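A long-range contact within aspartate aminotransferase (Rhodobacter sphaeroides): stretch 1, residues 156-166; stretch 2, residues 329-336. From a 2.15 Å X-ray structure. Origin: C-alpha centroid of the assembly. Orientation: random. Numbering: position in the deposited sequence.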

# COMPACT_ATOMS: atom_id res chain seq x y z
N ASP B 156 9.56 -12.89 28.13
CA ASP B 156 10.67 -13.52 28.79
C ASP B 156 10.96 -14.86 28.10
O ASP B 156 10.78 -15.92 28.67
N TYR B 157 11.40 -14.77 26.85
CA TYR B 157 11.59 -15.95 26.00
C TYR B 157 12.87 -16.69 26.31
O TYR B 157 13.02 -17.84 25.90
N VAL B 158 13.83 -16.03 27.01
CA VAL B 158 15.10 -16.67 27.32
C VAL B 158 14.93 -17.65 28.49
O VAL B 158 14.86 -17.24 29.69
N SER B 159 14.84 -18.94 28.13
CA SER B 159 14.47 -19.99 29.07
C SER B 159 14.71 -21.36 28.42
O SER B 159 14.49 -21.52 27.23
N ALA B 160 15.13 -22.33 29.22
CA ALA B 160 15.16 -23.75 28.81
C ALA B 160 13.74 -24.38 28.71
O ALA B 160 13.57 -25.45 28.10
N ASP B 161 12.75 -23.74 29.34
CA ASP B 161 11.35 -24.17 29.25
C ASP B 161 10.77 -23.74 27.91
O ASP B 161 10.36 -22.57 27.75
N GLU B 162 10.64 -24.69 26.99
CA GLU B 162 10.11 -24.40 25.67
C GLU B 162 8.60 -24.78 25.50
O GLU B 162 8.13 -24.95 24.39
N THR B 163 7.87 -24.85 26.60
CA THR B 163 6.41 -25.14 26.55
C THR B 163 5.57 -23.85 26.52
O THR B 163 4.36 -23.90 26.45
N ARG B 164 6.22 -22.71 26.60
CA ARG B 164 5.53 -21.46 26.41
C ARG B 164 6.46 -20.42 25.85
O ARG B 164 7.70 -20.60 25.88
N ALA B 165 5.87 -19.37 25.29
CA ALA B 165 6.64 -18.28 24.71
C ALA B 165 7.33 -17.47 25.80
O ALA B 165 8.45 -17.05 25.62
N GLY B 166 6.64 -17.25 26.91
CA GLY B 166 7.19 -16.54 28.06
C GLY B 166 6.63 -15.15 28.27
O GLY B 166 7.27 -14.32 28.92
N VAL B 329 26.25 -18.72 23.41
CA VAL B 329 25.10 -18.42 22.52
C VAL B 329 23.89 -19.15 23.03
O VAL B 329 23.98 -20.31 23.39
N PHE B 330 22.79 -18.42 23.16
CA PHE B 330 21.49 -18.99 23.48
C PHE B 330 20.57 -18.75 22.30
O PHE B 330 20.59 -17.67 21.71
N ALA B 331 19.71 -19.73 22.00
CA ALA B 331 18.65 -19.53 20.99
C ALA B 331 17.45 -20.45 21.27
O ALA B 331 17.63 -21.64 21.48
N ARG B 332 16.23 -19.88 21.30
CA ARG B 332 15.04 -20.69 21.42
C ARG B 332 14.86 -21.47 20.14
O ARG B 332 15.14 -20.96 19.04
N THR B 333 14.38 -22.70 20.28
CA THR B 333 13.91 -23.47 19.13
C THR B 333 12.72 -22.79 18.54
O THR B 333 11.70 -22.64 19.22
N PRO B 334 12.81 -22.38 17.24
CA PRO B 334 11.61 -21.88 16.57
C PRO B 334 10.55 -22.97 16.41
O PRO B 334 10.87 -24.11 16.14
N GLN B 335 9.29 -22.60 16.62
CA GLN B 335 8.18 -23.56 16.65
C GLN B 335 7.23 -23.37 15.45
O GLN B 335 6.53 -24.30 15.05
N ALA B 336 7.22 -22.18 14.90
CA ALA B 336 6.70 -21.97 13.56
C ALA B 336 7.45 -20.82 12.89
O ALA B 336 8.06 -19.99 13.57

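Two loops without regular helix or strand meet here, their touching residues at least 167 positions apart in sequence, and bury 473 Å² between them. With no strand pairing to align the backbones, side chains do most of the joining. In stretch 2, Phe330, Arg332, Thr333 and Gln335 send their CA-to-CB bonds toward stretch 1; in stretch 1 much of the response comes from backbone carbonyls and from Glu162.

The first rule is an arginine used as a reader of carbonyls. Arg332 adopts m at chi1, chi2 and chi3, a folded path that delivers its guanidinium into the curve of residues 157-165. NH1 donates to Tyr157 O at 3.0 Å with a nearly straight angle, and NH2 donates to Arg164 O at 2.9 Å. NH1 also makes weak hydrogen bonds to Arg164 O at 3.3 Å and to Ala165 O at 3.5 Å. These carbonyls lie near the guanidinium plane, where its N-H groups point, whereas Asp161 O sits over one face, 4.0 Å from Arg332 CZ. A loop lacking regular backbone pairing thus finds donors for several of its oxygens in a single side chain.

The second rule is a carboxylate with several partners. Glu162 starts sideways, but its rotamer (chi1 m, chi2 t, chi3 -51°) brings its end nearer to stretch 2. OE2 accepts from the backbone N of Thr333 at 2.9 Å and forms a salt bridge with Arg332 NE at 3.4 Å. OE1 accepts from Thr333 OG1 at 2.8 Å, with Thr333 in m. The carboxylate therefore binds backbone and hydroxyl of the same threonine while balancing the neighbouring arginine's charge. Gln335 (chi1 m, chi2 t) adds a weak hydrogen bond from NE2 to Glu162 O at 3.0 Å.

The apolar part centres on Phe330, whose t rotamer carries its ring to Val158 and Ser159. Val158 points away overall, yet in its t rotamer CG1 lies over one ring face, 3.9 Å from the centroid and 9° off the normal, a CH-pi contact. Phe330 CZ comes within 3.6 Å of Ser159 N. Tyr157, in p, extends the patch: its CE2 is 4.4 Å from Phe330 CE2, and the edge of its ring meets the aliphatic part of Arg332, with Tyr157 CD2 4.0 Å from Arg332 CG.

Within stretch 1, Asp161 OD1 accepts from Thr163 N (3.0 Å) and Thr163 OG1 (2.6 Å), while Ser159 OG accepts from Asp161 N at 3.0 Å, so that stretch 1 is also tied to itself between residues 159 and 163.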

# COMPACT_ATOMS: atom_id res chain seq x y z
CB ASP B 156 10.40 -13.68 30.32
CG ASP B 156 10.53 -12.36 31.09
OD1 ASP B 156 11.57 -11.69 30.95
OD2 ASP B 156 9.59 -11.97 31.81
CB TYR B 157 11.59 -15.55 24.49
CG TYR B 157 12.79 -14.73 24.06
CD1 TYR B 157 12.84 -13.35 24.26
CD2 TYR B 157 13.88 -15.34 23.42
CE1 TYR B 157 13.96 -12.59 23.89
CE2 TYR B 157 14.99 -14.60 23.04
CZ TYR B 157 15.03 -13.22 23.29
OH TYR B 157 16.11 -12.50 22.92
CB VAL B 158 16.24 -15.67 27.62
CG1 VAL B 158 17.50 -16.43 27.99
CG2 VAL B 158 16.51 -14.79 26.37
CB SER B 159 12.99 -19.88 29.43
OG SER B 159 12.57 -20.95 30.29
CB ALA B 160 16.01 -24.56 29.77
CB ASP B 161 10.51 -23.58 30.40
CG ASP B 161 9.04 -24.01 30.37
OD1 ASP B 161 8.63 -24.82 29.48
OD2 ASP B 161 8.29 -23.54 31.25
CB GLU B 162 11.01 -25.08 24.60
CG GLU B 162 12.51 -24.59 24.67
CD GLU B 162 13.29 -24.71 23.34
OE1 GLU B 162 13.28 -25.82 22.73
OE2 GLU B 162 13.96 -23.72 22.95
CB THR B 163 5.95 -25.99 27.75
OG1 THR B 163 6.10 -25.23 28.96
CG2 THR B 163 6.74 -27.30 27.84
CB ARG B 164 4.90 -20.99 27.72
CG ARG B 164 5.87 -20.69 28.84
CD ARG B 164 5.11 -20.41 30.15
NE ARG B 164 6.02 -20.28 31.29
CZ ARG B 164 5.65 -20.28 32.59
NH1 ARG B 164 4.35 -20.40 32.93
NH2 ARG B 164 6.58 -20.17 33.55
CB ALA B 165 5.75 -17.39 23.90
CB VAL B 329 25.40 -18.81 21.06
CG1 VAL B 329 24.20 -18.63 20.16
CG2 VAL B 329 26.58 -18.00 20.54
CB PHE B 330 20.91 -18.33 24.72
CG PHE B 330 19.48 -18.63 24.94
CD1 PHE B 330 19.11 -19.74 25.66
CD2 PHE B 330 18.50 -17.87 24.33
CE1 PHE B 330 17.79 -20.06 25.80
CE2 PHE B 330 17.20 -18.19 24.45
CZ PHE B 330 16.83 -19.28 25.18
CB ALA B 331 19.18 -19.78 19.62
CB ARG B 332 13.77 -19.84 21.68
CG ARG B 332 13.59 -19.35 23.18
CD ARG B 332 13.28 -20.48 24.13
NE ARG B 332 11.99 -21.08 23.82
CZ ARG B 332 10.81 -20.64 24.27
NH1 ARG B 332 10.75 -19.59 25.09
NH2 ARG B 332 9.69 -21.24 23.89
CB THR B 333 13.49 -24.87 19.53
OG1 THR B 333 14.54 -25.48 20.27
CG2 THR B 333 13.18 -25.73 18.25
CB PRO B 334 12.14 -21.44 15.18
CG PRO B 334 13.59 -21.44 15.28
CD PRO B 334 13.97 -22.39 16.33
CB GLN B 335 7.44 -23.43 17.96
CG GLN B 335 8.29 -23.91 19.16
CD GLN B 335 7.76 -23.43 20.52
OE1 GLN B 335 7.47 -22.24 20.72
NE2 GLN B 335 7.69 -24.36 21.48
CB ALA B 336 5.17 -21.69 13.61